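Dimethyladenosine transferase, putative (Plasmodium falciparum, PDB 2H1R) probably dimethylates adenine N6 in ribosomal RNA, using S-adenosyl-L-methionine as the methyl donor. Local coordinates at residues P28-L31 with D32-Y36; C174-N177 with R178-N182; N230-L233 with N234-H238. All coordinates share one frame; numbering follows the deposited sequence.

Contact 1 (P28-L31 with D32-Y36); sequences PGIL and DKIIY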
loop_
_atom_site.group_PDB
_atom_site.type_symbol
_atom_site.label_atom_id
_atom_site.label_comp_id
_atom_site.label_asym_id
_atom_site.label_seq_id
_atom_site.Cartn_x
_atom_site.Cartn_y
_atom_site.Cartn_z
ATOM N N PRO A 28 7.713 20.413 -16.614
ATOM C CA PRO A 28 6.567 20.131 -17.509
ATOM C C PRO A 28 6.503 18.727 -18.070
ATOM O O PRO A 28 5.413 18.141 -18.152
ATOM C CB PRO A 28 6.780 21.144 -18.648
ATOM C CG PRO A 28 7.372 22.302 -17.939
ATOM C CD PRO A 28 8.360 21.694 -16.971
ATOM N N GLY A 29 7.656 18.188 -18.465
ATOM C CA GLY A 29 7.702 16.856 -19.030
ATOM C C GLY A 29 7.328 15.769 -18.030
ATOM O O GLY A 29 6.761 14.754 -18.407
ATOM N N ILE A 30 7.661 15.960 -16.755
ATOM C CA ILE A 30 7.220 14.993 -15.709
ATOM C C ILE A 30 5.684 15.066 -15.486
ATOM O O ILE A 30 5.006 14.046 -15.342
ATOM C CB ILE A 30 7.957 15.239 -14.317
ATOM C CG1 ILE A 30 9.487 15.230 -14.455
ATOM C CG2 ILE A 30 7.527 14.231 -13.245
ATOM C CD1 ILE A 30 10.069 14.015 -15.058
ATOM N N LEU A 31 5.143 16.274 -15.401
ATOM C CA LEU A 31 3.695 16.405 -15.326
ATOM C C LEU A 31 2.988 15.670 -16.453
ATOM O O LEU A 31 1.949 15.029 -16.220
ATOM C CB LEU A 31 3.266 17.867 -15.309
ATOM C CG LEU A 31 3.867 18.732 -14.203
ATOM C CD1 LEU A 31 3.123 20.053 -14.112
ATOM C CD2 LEU A 31 3.762 18.025 -12.901
ATOM N N ASP A 32 3.525 15.776 -17.672
ATOM C CA ASP A 32 2.972 15.048 -18.821
ATOM C C ASP A 32 2.954 13.539 -18.615
ATOM O O ASP A 32 2.006 12.857 -19.001
ATOM C CB ASP A 32 3.727 15.376 -20.116
ATOM C CG ASP A 32 3.316 16.712 -20.713
ATOM O OD1 ASP A 32 2.316 17.306 -20.245
ATOM O OD2 ASP A 32 4.007 17.168 -21.658
ATOM N N LYS A 33 4.006 13.016 -17.987
ATOM C CA LYS A 33 4.110 11.577 -17.732
ATOM C C LYS A 33 3.090 11.134 -16.685
ATOM O O LYS A 33 2.542 10.032 -16.786
ATOM C CB LYS A 33 5.508 11.238 -17.234
ATOM C CG LYS A 33 6.601 11.460 -18.286
ATOM C CD LYS A 33 7.871 10.713 -17.949
ATOM C CE LYS A 33 7.696 9.220 -18.221
ATOM N NZ LYS A 33 8.999 8.535 -18.496
ATOM N N ILE A 34 2.867 11.977 -15.675
ATOM C CA ILE A 34 1.860 11.685 -14.637
ATOM C C ILE A 34 0.482 11.534 -15.311
ATOM O O ILE A 34 -0.243 10.568 -15.083
ATOM C CB ILE A 34 1.872 12.802 -13.560
ATOM C CG1 ILE A 34 3.122 12.653 -12.679
ATOM C CG2 ILE A 34 0.625 12.798 -12.653
ATOM C CD1 ILE A 34 3.401 13.870 -11.760
ATOM N N ILE A 35 0.132 12.526 -16.132
ATOM C CA ILE A 35 -1.178 12.586 -16.789
ATOM C C ILE A 35 -1.376 11.363 -17.695
ATOM O O ILE A 35 -2.433 10.741 -17.680
ATOM C CB ILE A 35 -1.297 13.893 -17.628
ATOM C CG1 ILE A 35 -1.342 15.131 -16.738
ATOM C CG2 ILE A 35 -2.474 13.813 -18.654
ATOM C CD1 ILE A 35 -2.485 15.122 -15.711
ATOM N N TYR A 36 -0.343 11.012 -18.453
ATOM C CA TYR A 36 -0.418 9.843 -19.351
ATOM C C TYR A 36 -0.662 8.547 -18.563
ATOM O O TYR A 36 -1.502 7.721 -18.931
ATOM C CB TYR A 36 0.849 9.708 -20.198
ATOM C CG TYR A 36 0.828 8.551 -21.180
ATOM C CD1 TYR A 36 0.371 8.726 -22.494
ATOM C CD2 TYR A 36 1.262 7.292 -20.803
ATOM C CE1 TYR A 36 0.350 7.664 -23.402
ATOM C CE2 TYR A 36 1.241 6.221 -21.690
ATOM C CZ TYR A 36 0.786 6.414 -22.993
ATOM O OH TYR A 36 0.776 5.341 -23.875
HETATM O O HOH W 1 3.218 19.886 -18.522
#
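I34 meets L31 and I30 through its CD1 methyl, and its torsions explain why: CG1 stands anti to the carbonyl carbon (chi1 -74°), and the chain then runs on extended, which carries CD1 back over the preceding turn. There I34 CD1 lies 4.3 Å from L31 CD2, and on the I30 side it comes within 4.4 Å of I30 CG2. These are loose methyl-to-methyl contacts, suited to branched aliphatic residues on the inward face of the helix, where L31 and I34 are buried and I30 partly so. On the way I34 CG1 passes 3.5 Å from I30 O, the carbonyl that accepts the backbone hydrogen bond of I34 N (3.0 Å). That bond belongs to the regular i to i+4 ladder, repeated from D32 N to P28 O and from I35 N to L31 O. The bond from K33 N to G29 O is the longest, at 3.3 Å, and the most bent, with an N-H...O angle of 143°. P28 suits the opening turn, where a missing N-H costs the helix nothing, and P28 O also accepts from a water at 2.8 Å. The same water donates to D32 OD1, 3.2 Å away, on the exposed side; D32 OD1 also forms a salt bridge with K59. In these amphipathic first turns L31 packs, about 4 Å from side chain to side chain, against L25, predicted to bind S-adenosyl-L-methionine. Helix 28-38 thus turns I30 and I34 onto I191 of strand 189-196, I30 and K33 onto V176 and C174 of strand 168-176, and L31 and I35 onto helix 57-60.

Contact 2 (C174-N177 with R178-N182); sequences CNVN and RSSFN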
loop_
_atom_site.group_PDB
_atom_site.type_symbol
_atom_site.label_atom_id
_atom_site.label_comp_id
_atom_site.label_asym_id
_atom_site.label_seq_id
_atom_site.Cartn_x
_atom_site.Cartn_y
_atom_site.Cartn_z
ATOM N N CYS A 174 8.312 6.605 -13.801
ATOM C CA CYS A 174 9.582 7.249 -14.147
ATOM C C CYS A 174 10.421 7.644 -12.929
ATOM O O CYS A 174 9.967 7.599 -11.772
ATOM C CB CYS A 174 9.325 8.498 -15.001
ATOM S SG CYS A 174 8.412 9.820 -14.134
ATOM N N ASN A 175 11.668 8.024 -13.204
ATOM C CA ASN A 175 12.528 8.623 -12.217
ATOM C C ASN A 175 12.318 10.115 -12.215
ATOM O O ASN A 175 11.962 10.701 -13.235
ATOM C CB ASN A 175 13.984 8.327 -12.545
ATOM C CG ASN A 175 14.266 6.863 -12.536
ATOM O OD1 ASN A 175 14.155 6.225 -11.503
ATOM N ND2 ASN A 175 14.600 6.311 -13.691
ATOM N N VAL A 176 12.509 10.731 -11.060
ATOM C CA VAL A 176 12.450 12.176 -10.971
ATOM C C VAL A 176 13.705 12.651 -10.258
ATOM O O VAL A 176 13.800 12.539 -9.021
ATOM C CB VAL A 176 11.195 12.633 -10.191
ATOM C CG1 VAL A 176 11.127 14.141 -10.143
ATOM C CG2 VAL A 176 9.927 12.054 -10.826
ATOM N N ASN A 177 14.657 13.198 -11.014
ATOM C CA ASN A 177 15.885 13.704 -10.431
ATOM C C ASN A 177 15.640 14.892 -9.527
ATOM O O ASN A 177 14.701 15.667 -9.756
ATOM C CB ASN A 177 16.871 14.105 -11.534
ATOM C CG ASN A 177 18.285 14.401 -10.983
ATOM O OD1 ASN A 177 18.732 15.546 -10.980
ATOM N ND2 ASN A 177 18.979 13.352 -10.494
ATOM N N ARG A 178 16.499 15.066 -8.523
ATOM C CA ARG A 178 16.408 16.228 -7.634
ATOM C C ARG A 178 16.395 17.592 -8.371
ATOM O O ARG A 178 15.828 18.564 -7.865
ATOM C CB ARG A 178 17.555 16.183 -6.603
ATOM C CG ARG A 178 18.931 16.412 -7.242
ATOM C CD ARG A 178 20.044 15.984 -6.324
ATOM N NE ARG A 178 20.051 14.545 -6.053
ATOM C CZ ARG A 178 20.661 13.998 -4.997
ATOM N NH1 ARG A 178 21.308 14.768 -4.113
ATOM N NH2 ARG A 178 20.616 12.684 -4.818
ATOM N N SER A 179 17.035 17.678 -9.546
ATOM C CA SER A 179 17.080 18.981 -10.297
ATOM C C SER A 179 15.693 19.415 -10.801
ATOM O O SER A 179 15.477 20.581 -11.185
ATOM C CB SER A 179 18.042 18.901 -11.474
ATOM O OG SER A 179 17.706 17.793 -12.286
ATOM N N SER A 180 14.765 18.450 -10.812
ATOM C CA SER A 180 13.359 18.696 -11.228
ATOM C C SER A 180 12.548 19.425 -10.148
ATOM O O SER A 180 11.376 19.726 -10.358
ATOM C CB SER A 180 12.701 17.363 -11.575
ATOM O OG SER A 180 13.161 16.972 -12.840
ATOM N N PHE A 181 13.166 19.717 -9.006
ATOM C CA PHE A 181 12.464 20.402 -7.894
ATOM C C PHE A 181 12.997 21.821 -7.664
ATOM O O PHE A 181 14.200 22.070 -7.805
ATOM C CB PHE A 181 12.533 19.570 -6.596
ATOM C CG PHE A 181 11.886 18.205 -6.711
ATOM C CD1 PHE A 181 10.551 18.029 -6.378
ATOM C CD2 PHE A 181 12.610 17.103 -7.176
ATOM C CE1 PHE A 181 9.946 16.789 -6.482
ATOM C CE2 PHE A 181 12.014 15.846 -7.298
ATOM C CZ PHE A 181 10.668 15.688 -6.937
ATOM N N ASN A 182 12.092 22.733 -7.303
ATOM C CA ASN A 182 12.418 24.106 -6.934
ATOM C C ASN A 182 12.115 24.331 -5.435
ATOM O O ASN A 182 10.942 24.296 -5.022
ATOM C CB ASN A 182 11.614 25.070 -7.822
ATOM C CG ASN A 182 11.708 26.531 -7.359
ATOM O OD1 ASN A 182 12.796 27.033 -7.049
ATOM N ND2 ASN A 182 10.566 27.218 -7.318
HETATM O O HOH W 2 14.011 14.134 -13.888
#
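The F181 ring meets the end of the preceding strand obliquely, with V176 CG1 and N177 O both near its CE2 side and the carbonyl carbon of R178 at its edge, in the ring plane. V176 and F181 cross at about a right angle, and V176 CG1 reaches F181 CE2 at 3.4 Å, a tight apolar contact between two buried side chains. The second flat group, the amide of N177, uses its oxygen twice. S179 OG donates to N177 OD1 at 2.8 Å, in the carbonyl plane and on a lone pair; S179 N donates to the same oxygen at 3.1 Å from above that plane, closing an Asx turn. With CG anti to the backbone N (chi1 -169°), N177 swings its amide forward to S179, a task for which its short side chain is suited. The backbone turns alongside: S180 N bonds to N177 O at 3.0 Å, starting the 3-10 segment 178-180. A water joins N177 N to S180 OG, which is also bonded to N27, and R178 makes a salt bridge with D188. The turn leads from strand 168-176, paired with strand 189-196, into strand 181-182, which pairs with strand 24-25. V176 and F181 both pack on M139 of strand 135-141, close to L25 and N113 respectively, two residues predicted to bind S-adenosyl-L-methionine.

Contact 3 (N230-L233 with N234-H238); sequences NAVL and NMLEH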
loop_
_atom_site.group_PDB
_atom_site.type_symbol
_atom_site.label_atom_id
_atom_site.label_comp_id
_atom_site.label_asym_id
_atom_site.label_seq_id
_atom_site.Cartn_x
_atom_site.Cartn_y
_atom_site.Cartn_z
ATOM N N ASN A 230 8.945 -20.946 20.865
ATOM C CA ASN A 230 7.971 -21.172 21.932
ATOM C C ASN A 230 7.052 -19.976 22.100
ATOM O O ASN A 230 5.845 -20.152 22.330
ATOM C CB ASN A 230 8.682 -21.518 23.244
ATOM C CG ASN A 230 7.794 -22.261 24.202
ATOM O OD1 ASN A 230 7.305 -21.686 25.172
ATOM N ND2 ASN A 230 7.560 -23.548 23.929
ATOM N N ALA A 231 7.596 -18.777 21.979
ATOM C CA ALA A 231 6.777 -17.552 22.119
ATOM C C ALA A 231 5.701 -17.425 21.031
ATOM O O ALA A 231 4.581 -17.000 21.319
ATOM C CB ALA A 231 7.632 -16.341 22.170
ATOM N N VAL A 232 6.019 -17.866 19.815
ATOM C CA VAL A 232 5.081 -17.837 18.680
ATOM C C VAL A 232 4.028 -18.893 18.918
ATOM O O VAL A 232 2.850 -18.605 18.801
ATOM C CB VAL A 232 5.788 -18.090 17.312
ATOM C CG1 VAL A 232 4.767 -18.240 16.154
ATOM C CG2 VAL A 232 6.741 -16.955 17.012
ATOM N N LEU A 233 4.453 -20.120 19.243
ATOM C CA LEU A 233 3.495 -21.194 19.552
ATOM C C LEU A 233 2.540 -20.850 20.709
ATOM O O LEU A 233 1.349 -21.218 20.669
ATOM C CB LEU A 233 4.207 -22.531 19.819
ATOM C CG LEU A 233 5.000 -23.083 18.654
ATOM C CD1 LEU A 233 5.854 -24.179 19.231
ATOM C CD2 LEU A 233 4.049 -23.628 17.548
ATOM N N ASN A 234 3.051 -20.165 21.743
ATOM C CA ASN A 234 2.219 -19.825 22.901
ATOM C C ASN A 234 1.170 -18.802 22.479
ATOM O O ASN A 234 -0.039 -18.938 22.832
ATOM C CB ASN A 234 3.065 -19.262 24.068
ATOM C CG ASN A 234 3.781 -20.353 24.854
ATOM O OD1 ASN A 234 3.529 -21.541 24.672
ATOM N ND2 ASN A 234 4.697 -19.949 25.718
ATOM N N MET A 235 1.612 -17.778 21.751
ATOM C CA MET A 235 0.664 -16.791 21.235
ATOM C C MET A 235 -0.397 -17.445 20.364
ATOM O O MET A 235 -1.574 -17.148 20.516
ATOM C CB MET A 235 1.334 -15.658 20.465
ATOM C CG MET A 235 0.323 -14.879 19.546
ATOM S SD MET A 235 1.219 -13.589 18.676
ATOM C CE MET A 235 2.031 -14.584 17.399
ATOM N N LEU A 236 0.006 -18.312 19.435
ATOM C CA LEU A 236 -0.952 -18.917 18.511
ATOM C C LEU A 236 -1.907 -19.874 19.239
ATOM O O LEU A 236 -3.117 -19.886 18.964
ATOM C CB LEU A 236 -0.240 -19.612 17.335
ATOM C CG LEU A 236 0.454 -18.684 16.343
ATOM C CD1 LEU A 236 1.023 -19.512 15.233
ATOM C CD2 LEU A 236 -0.545 -17.617 15.810
ATOM N N GLU A 237 -1.394 -20.640 20.201
ATOM C CA GLU A 237 -2.244 -21.566 20.938
ATOM C C GLU A 237 -3.307 -20.837 21.775
ATOM O O GLU A 237 -4.457 -21.329 21.856
ATOM C CB GLU A 237 -1.456 -22.543 21.827
ATOM C CG GLU A 237 -2.346 -23.699 22.286
ATOM C CD GLU A 237 -1.629 -24.719 23.127
ATOM O OE1 GLU A 237 -0.501 -24.439 23.596
ATOM O OE2 GLU A 237 -2.201 -25.815 23.316
ATOM N N HIS A 238 -2.919 -19.731 22.397
ATOM C CA HIS A 238 -3.869 -18.850 23.108
ATOM C C HIS A 238 -5.029 -18.414 22.208
ATOM O O HIS A 238 -6.199 -18.518 22.602
ATOM C CB HIS A 238 -3.183 -17.605 23.653
ATOM C CG HIS A 238 -4.084 -16.749 24.503
ATOM N ND1 HIS A 238 -4.596 -17.176 25.708
ATOM C CD2 HIS A 238 -4.568 -15.500 24.308
ATOM C CE1 HIS A 238 -5.352 -16.220 26.224
ATOM N NE2 HIS A 238 -5.349 -15.193 25.395
HETATM O O HOH W 3 5.467 -22.879 26.975
#
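Hydrogen bonds of the main chain tie N230-L233 to N234-H238 in the i to i+4 pattern of an alpha helix. N234 N donates to N230 O, M235 N to A231 O, L236 N to V232 O and E237 N to L233 O; the last is the shortest, at 2.8 Å between E237 N and L233 O. The polar side-chain contact lies on the exposed face, where N230 and N234 stand one turn apart and their amide planes are 80° from each other. N230 OD1 approaches N234 ND2 to 3.2 Å. A water gives a clearer link: it donates to N230 OD1 at 2.8 Å and to N234 OD1 at 3.3 Å, so the two amide oxygens share one solvent molecule. N234 holds its CG beside its own backbone N (chi1 -79°), which lays the amide back over the previous turn, with N234 CG 3.3 Å from N230 O. Asparagine fits here because it is polar and short enough to stay close to the helix surface. The apolar contact lies on another face. V232 and L236 run side by side, pointing the same way, and V232 CG1 lies 4.1 Å from L236 CD1. Both rest on F227 of helix 223-227; L236 also packs on F256 and C260 of helix 256-266, where L233 lies on K257. Asparagines toward solvent and aliphatic residues toward neighbouring helices mark an amphipathic helix, here in the all-helical C-terminal part that follows the methyltransferase sheet, as in other members of the rRNA adenine dimethylase family.

Overall arrangement
Contacts 1 and 2 are neighbours, their centres 12 Å apart, and they touch where helix 28-38 packs on the edge strand 168-176; both lie beside residues predicted to bind S-adenosyl-L-methionine. Contact 3 belongs to the far side of the chain, away from the annotated sites, its centre about 51 Å from that of contact 1 and about 48 Å from that of contact 2. All three are partly buried, each combining a few buried residues with exposed ones. Contacts 1 and 3 share a regular backbone ladder, aliphatic pairs on the side facing the rest of the chain and a water-bridged polar turn outward. Contact 2 is instead a short 3-10 turn between two strands, with an asparagine side chain bonding the turn and an aromatic ring packed beside it.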